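Local coordinates for uncharacterized protein (PDB 6SCE) that probably acts as a CRISPR-associated DNA nuclease of type III defence, switched on when its CARF domains bind cyclic oligoadenylate, at residues Y6-G11 with A34-F39; W82-G87 with R106-E111. All coordinates share one frame; numbering follows the deposited sequence.

Contact 1: Y6-G11 with A34-F39; sequences YLCLLG and AVFYSF. With nucleotides of chain B.
Five backbone hydrogen bonds in an unbroken parallel ladder hold Tyr-6 to Gly-11 against Ala-34 to Phe-39. The N-H groups of Val-35 and Phe-39 meet the carbonyls of Tyr-6 and Leu-10 nearly along the C=O axis, Val-35 N to Tyr-6 O being the shortest at 2.8 Å. Leu-10 N instead reaches Tyr-37 O at 3.0 Å from above the carbonyl plane, 48° out of it. Tyr-6 OH is tied to Ala-17 O and Asn-84 ND2, and Ser-38 OG to Glu-66.

On the face of Cys-8 and Phe-36, Cys-8 CB lies 3.7 Å from Phe-36 CD1; with SG anti to the backbone N (chi1 -172°), the Cys-8 sulfur makes a sulfur-aromatic contact at the edge of the Phe-36 ring. Leu-10, with CG anti to the backbone N, crosses Phe-36 obliquely and sets CD2 4.0 Å from Phe-36 CB. Helices 15-28 and 44-59 cover this layer. On the other face Leu-7 runs alongside both Val-35 and Tyr-37: its CD2 lies 3.7 Å from Val-35 CB and equally near Tyr-37 OH, while its CB meets the Tyr-37 ring at the edge.

Past the strand ends Phe-39 turns its ring edge to Leu-10 O, with CD1 3.2 Å from that oxygen. Without a side chain, Gly-11 brings its CA within 3.3 Å of OP2 of A2 of chain B. Parallel strands 5-10 and 33-38, joined through helix 15-28, form the first beta-alpha-beta unit of what is probably a Rossmann-like CARF domain, with the nucleotide at the C-terminal ends of these strands.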
loop_
_atom_site.group_PDB
_atom_site.type_symbol
_atom_site.label_atom_id
_atom_site.label_comp_id
_atom_site.label_asym_id
_atom_site.label_seq_id
_atom_site.Cartn_x
_atom_site.Cartn_y
_atom_site.Cartn_z
ATOM N N TYR A 6 -3.507 23.566 -19.079
ATOM C CA TYR A 6 -3.005 22.523 -18.201
ATOM C C TYR A 6 -3.912 21.351 -18.306
ATOM O O TYR A 6 -5.078 21.451 -17.970
ATOM C CB TYR A 6 -2.974 23.034 -16.757
ATOM C CG TYR A 6 -2.366 22.114 -15.724
ATOM C CD1 TYR A 6 -1.183 21.438 -15.956
ATOM C CD2 TYR A 6 -2.963 21.973 -14.491
ATOM C CE1 TYR A 6 -0.613 20.624 -14.976
ATOM C CE2 TYR A 6 -2.401 21.168 -13.509
ATOM C CZ TYR A 6 -1.247 20.494 -13.758
ATOM O OH TYR A 6 -0.698 19.734 -12.738
ATOM N N LEU A 7 -3.359 20.218 -18.736
ATOM C CA LEU A 7 -4.064 18.922 -18.769
ATOM C C LEU A 7 -3.471 18.000 -17.699
ATOM O O LEU A 7 -2.272 17.775 -17.687
ATOM C CB LEU A 7 -3.855 18.247 -20.129
ATOM C CG LEU A 7 -4.349 19.067 -21.355
ATOM C CD1 LEU A 7 -4.238 18.235 -22.608
ATOM C CD2 LEU A 7 -5.751 19.577 -21.188
ATOM N N CYS A 8 -4.304 17.448 -16.836
ATOM C CA CYS A 8 -3.782 16.814 -15.611
ATOM C C CYS A 8 -4.605 15.622 -15.159
ATOM O O CYS A 8 -5.778 15.745 -14.821
ATOM C CB CYS A 8 -3.755 17.884 -14.532
ATOM S SG CYS A 8 -2.942 17.446 -12.972
ATOM N N LEU A 9 -3.970 14.467 -15.081
ATOM C CA LEU A 9 -4.572 13.323 -14.430
ATOM C C LEU A 9 -4.740 13.667 -12.952
ATOM O O LEU A 9 -3.843 14.224 -12.319
ATOM C CB LEU A 9 -3.690 12.086 -14.595
ATOM C CG LEU A 9 -3.323 11.608 -15.993
ATOM C CD1 LEU A 9 -2.487 10.338 -15.875
ATOM C CD2 LEU A 9 -4.593 11.369 -16.793
ATOM N N LEU A 10 -5.903 13.368 -12.403
ATOM C CA LEU A 10 -6.208 13.701 -11.018
ATOM C C LEU A 10 -6.701 12.479 -10.245
ATOM O O LEU A 10 -7.811 11.981 -10.486
ATOM C CB LEU A 10 -7.247 14.822 -10.974
ATOM C CG LEU A 10 -7.585 15.366 -9.594
ATOM C CD1 LEU A 10 -6.337 15.983 -8.956
ATOM C CD2 LEU A 10 -8.757 16.345 -9.687
ATOM N N GLY A 11 -5.873 11.993 -9.329
ATOM C CA GLY A 11 -6.248 10.911 -8.419
ATOM C C GLY A 11 -6.638 11.434 -7.058
ATOM O O GLY A 11 -7.144 12.554 -6.923
ATOM N N ALA A 34 -7.611 24.786 -16.763
ATOM C CA ALA A 34 -7.040 23.482 -16.411
ATOM C C ALA A 34 -8.118 22.462 -16.670
ATOM O O ALA A 34 -9.279 22.711 -16.402
ATOM C CB ALA A 34 -6.630 23.447 -14.953
ATOM N N VAL A 35 -7.724 21.320 -17.215
ATOM C CA VAL A 35 -8.638 20.228 -17.431
ATOM C C VAL A 35 -8.127 19.044 -16.610
ATOM O O VAL A 35 -6.988 18.626 -16.781
ATOM C CB VAL A 35 -8.698 19.830 -18.930
ATOM C CG1 VAL A 35 -9.692 18.706 -19.150
ATOM C CG2 VAL A 35 -9.061 21.019 -19.821
ATOM N N PHE A 36 -8.979 18.513 -15.762
ATOM C CA PHE A 36 -8.619 17.393 -14.923
ATOM C C PHE A 36 -9.321 16.124 -15.373
ATOM O O PHE A 36 -10.533 16.083 -15.454
ATOM C CB PHE A 36 -8.962 17.688 -13.492
ATOM C CG PHE A 36 -8.158 18.818 -12.945
ATOM C CD1 PHE A 36 -6.817 18.642 -12.665
ATOM C CD2 PHE A 36 -8.708 20.077 -12.831
ATOM C CE1 PHE A 36 -6.039 19.704 -12.199
ATOM C CE2 PHE A 36 -7.945 21.143 -12.379
ATOM C CZ PHE A 36 -6.611 20.969 -12.073
ATOM N N TYR A 37 -8.540 15.102 -15.629
ATOM C CA TYR A 37 -9.080 13.778 -15.972
ATOM C C TYR A 37 -9.082 12.995 -14.685
ATOM O O TYR A 37 -8.054 12.438 -14.236
ATOM C CB TYR A 37 -8.239 13.165 -17.084
ATOM C CG TYR A 37 -8.162 14.058 -18.290
ATOM C CD1 TYR A 37 -9.176 14.074 -19.256
ATOM C CD2 TYR A 37 -7.093 14.931 -18.463
ATOM C CE1 TYR A 37 -9.097 14.925 -20.358
ATOM C CE2 TYR A 37 -7.018 15.765 -19.552
ATOM C CZ TYR A 37 -8.020 15.770 -20.480
ATOM O OH TYR A 37 -7.914 16.629 -21.507
ATOM N N SER A 38 -10.225 13.033 -14.027
ATOM C CA SER A 38 -10.285 12.654 -12.659
ATOM C C SER A 38 -10.816 11.246 -12.490
ATOM O O SER A 38 -11.695 10.754 -13.257
ATOM C CB SER A 38 -11.099 13.662 -11.872
ATOM O OG SER A 38 -12.451 13.448 -12.105
ATOM N N PHE A 39 -10.246 10.613 -11.481
ATOM C CA PHE A 39 -10.723 9.350 -10.967
ATOM C C PHE A 39 -11.568 9.611 -9.746
ATOM O O PHE A 39 -11.287 10.538 -9.001
ATOM C CB PHE A 39 -9.529 8.486 -10.562
ATOM C CG PHE A 39 -8.596 8.231 -11.690
ATOM C CD1 PHE A 39 -7.580 9.121 -11.976
ATOM C CD2 PHE A 39 -8.796 7.138 -12.536
ATOM C CE1 PHE A 39 -6.727 8.914 -13.054
ATOM C CE2 PHE A 39 -7.942 6.920 -13.616
ATOM C CZ PHE A 39 -6.892 7.800 -13.862
ATOM P P A B 2 -2.743 10.070 -6.696
ATOM O OP1 A B 2 -3.337 10.218 -5.331
ATOM O OP2 A B 2 -3.038 11.044 -7.805
ATOM O "O5'" A B 2 -1.150 10.030 -6.508
ATOM C "C5'" A B 2 -0.317 10.135 -7.686
ATOM C "C4'" A B 2 1.133 10.132 -7.271
ATOM O "O4'" A B 2 1.402 11.350 -6.526
ATOM C "C3'" A B 2 1.572 8.974 -6.384
ATOM O "O3'" A B 2 2.859 8.489 -6.764
ATOM C "C2'" A B 2 1.663 9.613 -5.001
ATOM O "O2'" A B 2 2.626 8.986 -4.181
ATOM C "C1'" A B 2 2.105 11.026 -5.355
ATOM N N9 A B 2 1.853 12.022 -4.332
ATOM C C8 A B 2 0.953 11.951 -3.293
ATOM N N7 A B 2 1.017 12.993 -2.504
ATOM C C5 A B 2 2.022 13.785 -3.038
ATOM C C6 A B 2 2.573 15.020 -2.642
ATOM N N6 A B 2 2.228 15.661 -1.528
ATOM N N1 A B 2 3.537 15.549 -3.432
ATOM C C2 A B 2 3.948 14.842 -4.494
ATOM N N3 A B 2 3.515 13.669 -4.957
ATOM C C4 A B 2 2.545 13.188 -4.167
#

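Contact 2: W82-G87 with R106-E111; sequences WVNLTG and RVFLVE. With nucleotides of chain B.
Trp-82 and Arg-106 lie side by side, pointing the same way, their indole and guanidinium planes 18° apart. Extended from CG to NE, Arg-106 lays its CD over one face of the Trp-82 six-membered ring, 3.5 Å from the centroid, in a CH-pi contact. Phe-108 takes the crowded rotamer with CG between N and carbonyl carbon (chi1 73°), which swings its ring in beneath Asn-84. The Asn-84 amide plane stacks on that ring, 21° from parallel, and Asn-84 CB, 3.9 Å from Phe-108 CZ, makes an off-centre CH-pi contact.

Asn-84 OD1 accepts from Thr-86 N at 3.1 Å, closing an Asx turn where the strand ends, while ND2 is held by Tyr-6 OH. Beyond the turn Thr-86 OG1 accepts a hydrogen bond from Val-110 N at 2.7 Å, taking over from the backbone ladder, whose last rung is Leu-85 N to Phe-108 O. On the other face, under helix 90-100, Leu-85 CD1 presses tightly on Val-107 CG1 at 3.4 Å; Leu-85 CB meets Leu-109, which also packs on helix 384-393.

Thr-86 O approaches C5' of A2 of chain B at 3.2 Å, and Gly-87 CA faces its phosphate oxygen OP2. This is a parallel beta-alpha-beta crossover (strand 81-84, helix 90-100, strand 105-111) whose first strand opens into a loop lining the nucleotide pocket, consistent with a Rossmann-like CARF domain.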
loop_
_atom_site.group_PDB
_atom_site.type_symbol
_atom_site.label_atom_id
_atom_site.label_comp_id
_atom_site.label_asym_id
_atom_site.label_seq_id
_atom_site.Cartn_x
_atom_site.Cartn_y
_atom_site.Cartn_z
ATOM N N TRP A 82 0.220 21.635 -21.450
ATOM C CA TRP A 82 1.163 21.053 -20.515
ATOM C C TRP A 82 0.441 19.895 -19.868
ATOM O O TRP A 82 -0.623 20.085 -19.293
ATOM C CB TRP A 82 1.591 22.056 -19.451
ATOM C CG TRP A 82 2.420 23.155 -20.026
ATOM C CD1 TRP A 82 2.010 24.117 -20.896
ATOM C CD2 TRP A 82 3.778 23.424 -19.736
ATOM N NE1 TRP A 82 3.054 24.965 -21.176
ATOM C CE2 TRP A 82 4.152 24.542 -20.490
ATOM C CE3 TRP A 82 4.728 22.821 -18.907
ATOM C CZ2 TRP A 82 5.427 25.078 -20.434
ATOM C CZ3 TRP A 82 5.988 23.348 -18.866
ATOM C CH2 TRP A 82 6.324 24.476 -19.614
ATOM N N VAL A 83 1.009 18.707 -19.987
ATOM C CA VAL A 83 0.307 17.508 -19.553
ATOM C C VAL A 83 1.036 16.852 -18.385
ATOM O O VAL A 83 2.148 16.382 -18.558
ATOM C CB VAL A 83 0.191 16.496 -20.708
ATOM C CG1 VAL A 83 -0.692 15.338 -20.333
ATOM C CG2 VAL A 83 -0.362 17.176 -21.943
ATOM N N ASN A 84 0.377 16.806 -17.213
ATOM C CA ASN A 84 0.958 16.212 -16.007
ATOM C C ASN A 84 0.447 14.791 -15.868
ATOM O O ASN A 84 -0.734 14.602 -15.710
ATOM C CB ASN A 84 0.595 17.079 -14.789
ATOM C CG ASN A 84 1.208 16.589 -13.472
ATOM O OD1 ASN A 84 1.872 15.560 -13.416
ATOM N ND2 ASN A 84 0.927 17.329 -12.380
ATOM N N LEU A 85 1.350 13.799 -15.907
ATOM C CA LEU A 85 0.973 12.370 -15.840
ATOM C C LEU A 85 1.164 11.692 -14.490
ATOM O O LEU A 85 0.995 10.472 -14.370
ATOM C CB LEU A 85 1.764 11.577 -16.871
ATOM C CG LEU A 85 1.660 12.079 -18.312
ATOM C CD1 LEU A 85 2.440 11.165 -19.235
ATOM C CD2 LEU A 85 0.232 12.242 -18.729
ATOM N N THR A 86 1.477 12.471 -13.462
ATOM C CA THR A 86 1.720 11.906 -12.128
ATOM C C THR A 86 0.471 11.335 -11.469
ATOM O O THR A 86 0.527 10.330 -10.774
ATOM C CB THR A 86 2.411 12.976 -11.253
ATOM O OG1 THR A 86 3.766 13.121 -11.705
ATOM C CG2 THR A 86 2.470 12.567 -9.770
ATOM N N GLY A 87 -0.666 11.989 -11.697
ATOM C CA GLY A 87 -1.871 11.663 -11.020
ATOM C C GLY A 87 -2.463 10.310 -11.380
ATOM O O GLY A 87 -2.384 9.817 -12.526
ATOM N N ARG A 106 3.705 19.633 -24.006
ATOM C CA ARG A 106 4.843 19.373 -23.138
ATOM C C ARG A 106 4.296 18.367 -22.121
ATOM O O ARG A 106 3.259 18.609 -21.532
ATOM C CB ARG A 106 5.338 20.627 -22.444
ATOM C CG ARG A 106 6.088 21.604 -23.377
ATOM C CD ARG A 106 6.599 22.851 -22.668
ATOM N NE ARG A 106 7.255 23.801 -23.586
ATOM C CZ ARG A 106 6.619 24.659 -24.397
ATOM N NH1 ARG A 106 5.285 24.742 -24.435
ATOM N NH2 ARG A 106 7.326 25.456 -25.198
ATOM N N VAL A 107 4.993 17.259 -21.927
ATOM C CA VAL A 107 4.509 16.193 -21.051
ATOM C C VAL A 107 5.506 16.025 -19.923
ATOM O O VAL A 107 6.711 15.975 -20.147
ATOM C CB VAL A 107 4.362 14.873 -21.821
ATOM C CG1 VAL A 107 3.804 13.774 -20.917
ATOM C CG2 VAL A 107 3.452 15.077 -23.025
ATOM N N PHE A 108 4.997 15.938 -18.691
ATOM C CA PHE A 108 5.876 15.848 -17.550
ATOM C C PHE A 108 5.232 15.101 -16.378
ATOM O O PHE A 108 4.054 14.783 -16.412
ATOM C CB PHE A 108 6.326 17.251 -17.132
ATOM C CG PHE A 108 5.270 18.085 -16.458
ATOM C CD1 PHE A 108 4.267 18.695 -17.186
ATOM C CD2 PHE A 108 5.343 18.337 -15.099
ATOM C CE1 PHE A 108 3.308 19.474 -16.575
ATOM C CE2 PHE A 108 4.397 19.133 -14.471
ATOM C CZ PHE A 108 3.386 19.722 -15.221
ATOM N N LEU A 109 6.058 14.809 -15.393
ATOM C CA LEU A 109 5.665 14.181 -14.114
ATOM C C LEU A 109 6.238 15.054 -13.024
ATOM O O LEU A 109 7.225 15.761 -13.259
ATOM C CB LEU A 109 6.396 12.840 -13.947
ATOM C CG LEU A 109 6.357 11.811 -15.029
ATOM C CD1 LEU A 109 7.174 10.602 -14.664
ATOM C CD2 LEU A 109 4.879 11.453 -15.201
ATOM N N VAL A 110 5.689 14.951 -11.822
ATOM C CA VAL A 110 6.311 15.528 -10.628
ATOM C C VAL A 110 6.597 14.372 -9.679
ATOM O O VAL A 110 5.730 13.540 -9.392
ATOM C CB VAL A 110 5.464 16.637 -9.981
ATOM C CG1 VAL A 110 5.363 17.807 -10.933
ATOM C CG2 VAL A 110 4.045 16.181 -9.608
ATOM N N GLU A 111 7.837 14.291 -9.227
ATOM C CA GLU A 111 8.339 13.131 -8.532
ATOM C C GLU A 111 8.907 13.558 -7.183
ATOM O O GLU A 111 9.926 14.247 -7.124
ATOM C CB GLU A 111 9.367 12.481 -9.466
ATOM C CG GLU A 111 10.404 11.603 -8.822
ATOM C CD GLU A 111 9.825 10.592 -7.865
ATOM O OE1 GLU A 111 8.796 9.913 -8.254
ATOM O OE2 GLU A 111 10.442 10.504 -6.754
ATOM P P A B 2 -2.743 10.070 -6.696
ATOM O OP1 A B 2 -3.337 10.218 -5.331
ATOM O OP2 A B 2 -3.038 11.044 -7.805
ATOM O "O5'" A B 2 -1.150 10.030 -6.508
ATOM C "C5'" A B 2 -0.317 10.135 -7.686
ATOM C "C4'" A B 2 1.133 10.132 -7.271
ATOM O "O4'" A B 2 1.402 11.350 -6.526
ATOM C "C3'" A B 2 1.572 8.974 -6.384
ATOM O "O3'" A B 2 2.859 8.489 -6.764
ATOM C "C2'" A B 2 1.663 9.613 -5.001
ATOM O "O2'" A B 2 2.626 8.986 -4.181
ATOM C "C1'" A B 2 2.105 11.026 -5.355
ATOM N N9 A B 2 1.853 12.022 -4.332
ATOM C C8 A B 2 0.953 11.951 -3.293
ATOM N N7 A B 2 1.017 12.993 -2.504
ATOM C C5 A B 2 2.022 13.785 -3.038
ATOM C C6 A B 2 2.573 15.020 -2.642
ATOM N N6 A B 2 2.228 15.661 -1.528
ATOM N N1 A B 2 3.537 15.549 -3.432
ATOM C C2 A B 2 3.948 14.842 -4.494
ATOM N N3 A B 2 3.515 13.669 -4.957
ATOM C C4 A B 2 2.545 13.188 -4.167
#

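In the fold
Contacts 1 and 2 are both buried and belong to one mixed sheet, in which strands 5-10 and 81-84 are neighbours; their centres lie about 10 Å apart. Leu-7 joins them, its N probably hydrogen-bonded to Trp-82 O and its O to Asn-84 N. Contact 1 keeps its backbone ladder to the strand ends and packs chiefly aliphatic, sulfur and aromatic groups. Contact 2 loses that regularity earlier and mixes in flat polar groups. Each has a partly exposed margin, at Ser-38 and Phe-39 near the nucleotide end in contact 1, at Arg-106 at the far end in contact 2. Gly-11 and Gly-87 approach the same phosphate of A2 of chain B, so both crossovers contribute to one nucleotide site.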